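Local coordinates for T-cell surface glycoprotein YE1/48 (Mus musculus, PDB 1QO3), which serves as an inhibitory receptor on natural killer cells that recognises H-2d class I alleles and thereby prevents lysis of the target cell, at residues C70-S75 against T113-G118. The protein carries 1 engineered substitution. Sequence-based numbering, arbitrary orientation.
Sequences CWVGLS and TRLDNG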
loop_
_atom_site.group_PDB
_atom_site.type_symbol
_atom_site.label_atom_id
_atom_site.label_comp_id
_atom_site.label_asym_id
_atom_site.label_seq_id
_atom_site.Cartn_x
_atom_site.Cartn_y
_atom_site.Cartn_z
ATOM N N CYS C 70 -4.934 -22.540 12.927
ATOM C CA CYS C 70 -5.494 -22.423 14.267
ATOM C C CYS C 70 -6.823 -23.172 14.303
ATOM O O CYS C 70 -7.635 -23.055 13.373
ATOM C CB CYS C 70 -5.768 -20.953 14.612
ATOM S SG CYS C 70 -4.353 -19.847 14.497
ATOM N N TRP C 71 -7.050 -23.932 15.369
ATOM C CA TRP C 71 -8.311 -24.658 15.535
ATOM C C TRP C 71 -9.468 -23.661 15.723
ATOM O O TRP C 71 -9.326 -22.668 16.446
ATOM C CB TRP C 71 -8.233 -25.570 16.770
ATOM C CG TRP C 71 -7.528 -26.895 16.560
ATOM C CD1 TRP C 71 -6.616 -27.477 17.395
ATOM C CD2 TRP C 71 -7.743 -27.829 15.491
ATOM N NE1 TRP C 71 -6.252 -28.716 16.919
ATOM C CE2 TRP C 71 -6.929 -28.957 15.751
ATOM C CE3 TRP C 71 -8.547 -27.824 14.341
ATOM C CZ2 TRP C 71 -6.891 -30.069 14.902
ATOM C CZ3 TRP C 71 -8.512 -28.928 13.493
ATOM C CH2 TRP C 71 -7.687 -30.040 13.781
ATOM N N VAL C 72 -10.592 -23.906 15.048
ATOM C CA VAL C 72 -11.783 -23.065 15.182
ATOM C C VAL C 72 -12.961 -23.965 15.565
ATOM O O VAL C 72 -12.863 -25.187 15.468
ATOM C CB VAL C 72 -12.105 -22.262 13.882
ATOM C CG1 VAL C 72 -11.125 -21.109 13.739
ATOM C CG2 VAL C 72 -12.033 -23.160 12.666
ATOM N N GLY C 73 -14.062 -23.364 16.013
ATOM C CA GLY C 73 -15.215 -24.138 16.454
ATOM C C GLY C 73 -16.110 -24.760 15.394
ATOM O O GLY C 73 -17.314 -24.525 15.380
ATOM N N LEU C 74 -15.528 -25.561 14.512
ATOM C CA LEU C 74 -16.282 -26.221 13.452
ATOM C C LEU C 74 -15.752 -27.641 13.335
ATOM O O LEU C 74 -14.553 -27.848 13.130
ATOM C CB LEU C 74 -16.091 -25.485 12.125
ATOM C CG LEU C 74 -16.753 -26.110 10.895
ATOM C CD1 LEU C 74 -18.262 -26.154 11.094
ATOM C CD2 LEU C 74 -16.397 -25.306 9.657
ATOM N N SER C 75 -16.637 -28.620 13.464
ATOM C CA SER C 75 -16.210 -30.005 13.395
ATOM C C SER C 75 -17.205 -30.923 12.707
ATOM O O SER C 75 -18.331 -30.533 12.391
ATOM C CB SER C 75 -15.924 -30.523 14.804
ATOM O OG SER C 75 -17.086 -30.456 15.609
ATOM N N THR C 113 -4.789 -18.043 4.767
ATOM C CA THR C 113 -5.286 -18.278 3.419
ATOM C C THR C 113 -6.305 -19.394 3.287
ATOM O O THR C 113 -6.881 -19.581 2.218
ATOM C CB THR C 113 -4.106 -18.600 2.464
ATOM O OG1 THR C 113 -3.352 -19.710 2.987
ATOM C CG2 THR C 113 -3.190 -17.388 2.317
ATOM N N ARG C 114 -6.545 -20.132 4.360
ATOM C CA ARG C 114 -7.484 -21.239 4.263
ATOM C C ARG C 114 -8.331 -21.560 5.492
ATOM O O ARG C 114 -8.070 -21.111 6.610
ATOM C CB ARG C 114 -6.727 -22.521 3.870
ATOM C CG ARG C 114 -6.102 -22.542 2.464
ATOM C CD ARG C 114 -7.164 -22.615 1.362
ATOM N NE ARG C 114 -8.072 -23.745 1.542
ATOM C CZ ARG C 114 -7.749 -25.019 1.339
ATOM N NH1 ARG C 114 -6.529 -25.349 0.936
ATOM N NH2 ARG C 114 -8.643 -25.974 1.569
ATOM N N LEU C 115 -9.355 -22.363 5.228
ATOM C CA LEU C 115 -10.277 -22.907 6.215
ATOM C C LEU C 115 -10.188 -24.371 5.739
ATOM O O LEU C 115 -10.998 -24.839 4.938
ATOM C CB LEU C 115 -11.684 -22.316 6.020
ATOM C CG LEU C 115 -12.628 -22.219 7.234
ATOM C CD1 LEU C 115 -11.867 -21.773 8.480
ATOM C CD2 LEU C 115 -13.755 -21.235 6.928
ATOM N N ASP C 116 -9.155 -25.065 6.214
ATOM C CA ASP C 116 -8.861 -26.442 5.821
ATOM C C ASP C 116 -9.072 -27.435 6.967
ATOM O O ASP C 116 -8.875 -27.095 8.137
ATOM C CB ASP C 116 -7.409 -26.481 5.322
ATOM C CG ASP C 116 -7.064 -27.752 4.575
ATOM O OD1 ASP C 116 -7.977 -28.389 4.009
ATOM O OD2 ASP C 116 -5.862 -28.096 4.539
ATOM N N ASN C 117 -9.475 -28.661 6.636
ATOM C CA ASN C 117 -9.711 -29.657 7.672
ATOM C C ASN C 117 -8.423 -30.345 8.086
ATOM O O ASN C 117 -7.512 -30.529 7.282
ATOM C CB ASN C 117 -10.756 -30.693 7.227
ATOM C CG ASN C 117 -10.307 -31.516 6.027
ATOM O OD1 ASN C 117 -9.919 -30.971 4.991
ATOM N ND2 ASN C 117 -10.372 -32.840 6.162
ATOM N N GLY C 118 -8.345 -30.687 9.366
ATOM C CA GLY C 118 -7.174 -31.348 9.899
ATOM C C GLY C 118 -7.609 -32.429 10.871
ATOM O O GLY C 118 -8.790 -32.558 11.193
#
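The indole of W71 meets G118 with its edge: CH2, on the six-membered ring, lies 3.8 Å from both G118 C, which sits near the ring plane, and G118 O. The rings of W35 and F124 pack edge-to-face with this indole, and its side chain also rests on C107 and L109 of strand 107-110. On the R114 guanidinium, D116 CB covers one face, 4.0 Å above the plane and offset toward the rim. R114 NH2 pairs with D116 OD1 at 3.5 Å by charge alone, because the oxygen lies well off that plane; R114 NH1 is hydrogen-bonded to the backbone of another protein's chain, which D116 also touches. With W71 CG anti to the carbonyl carbon (chi1 -81°) and chi2 of 136°, the six-membered ring reaches G118. W71 NE1 is hydrogen-bonded to Q122 O, which with the neighbouring rings would limit rotation of the indole. V72 CG2 and L115 CD1 make a looser apolar contact at 4.4 Å. V72 also packs on L110 and I127, while L115 and L74 both lean on L95. Strand 107-110 pairs antiparallel with both strands and lies between them. The contact thus joins them inside the C-type lectin-like domain by buried van der Waals packing, an aromatic edge on a backbone carbonyl plus one apolar pair, with the indole N-H satisfied by a backbone carbonyl.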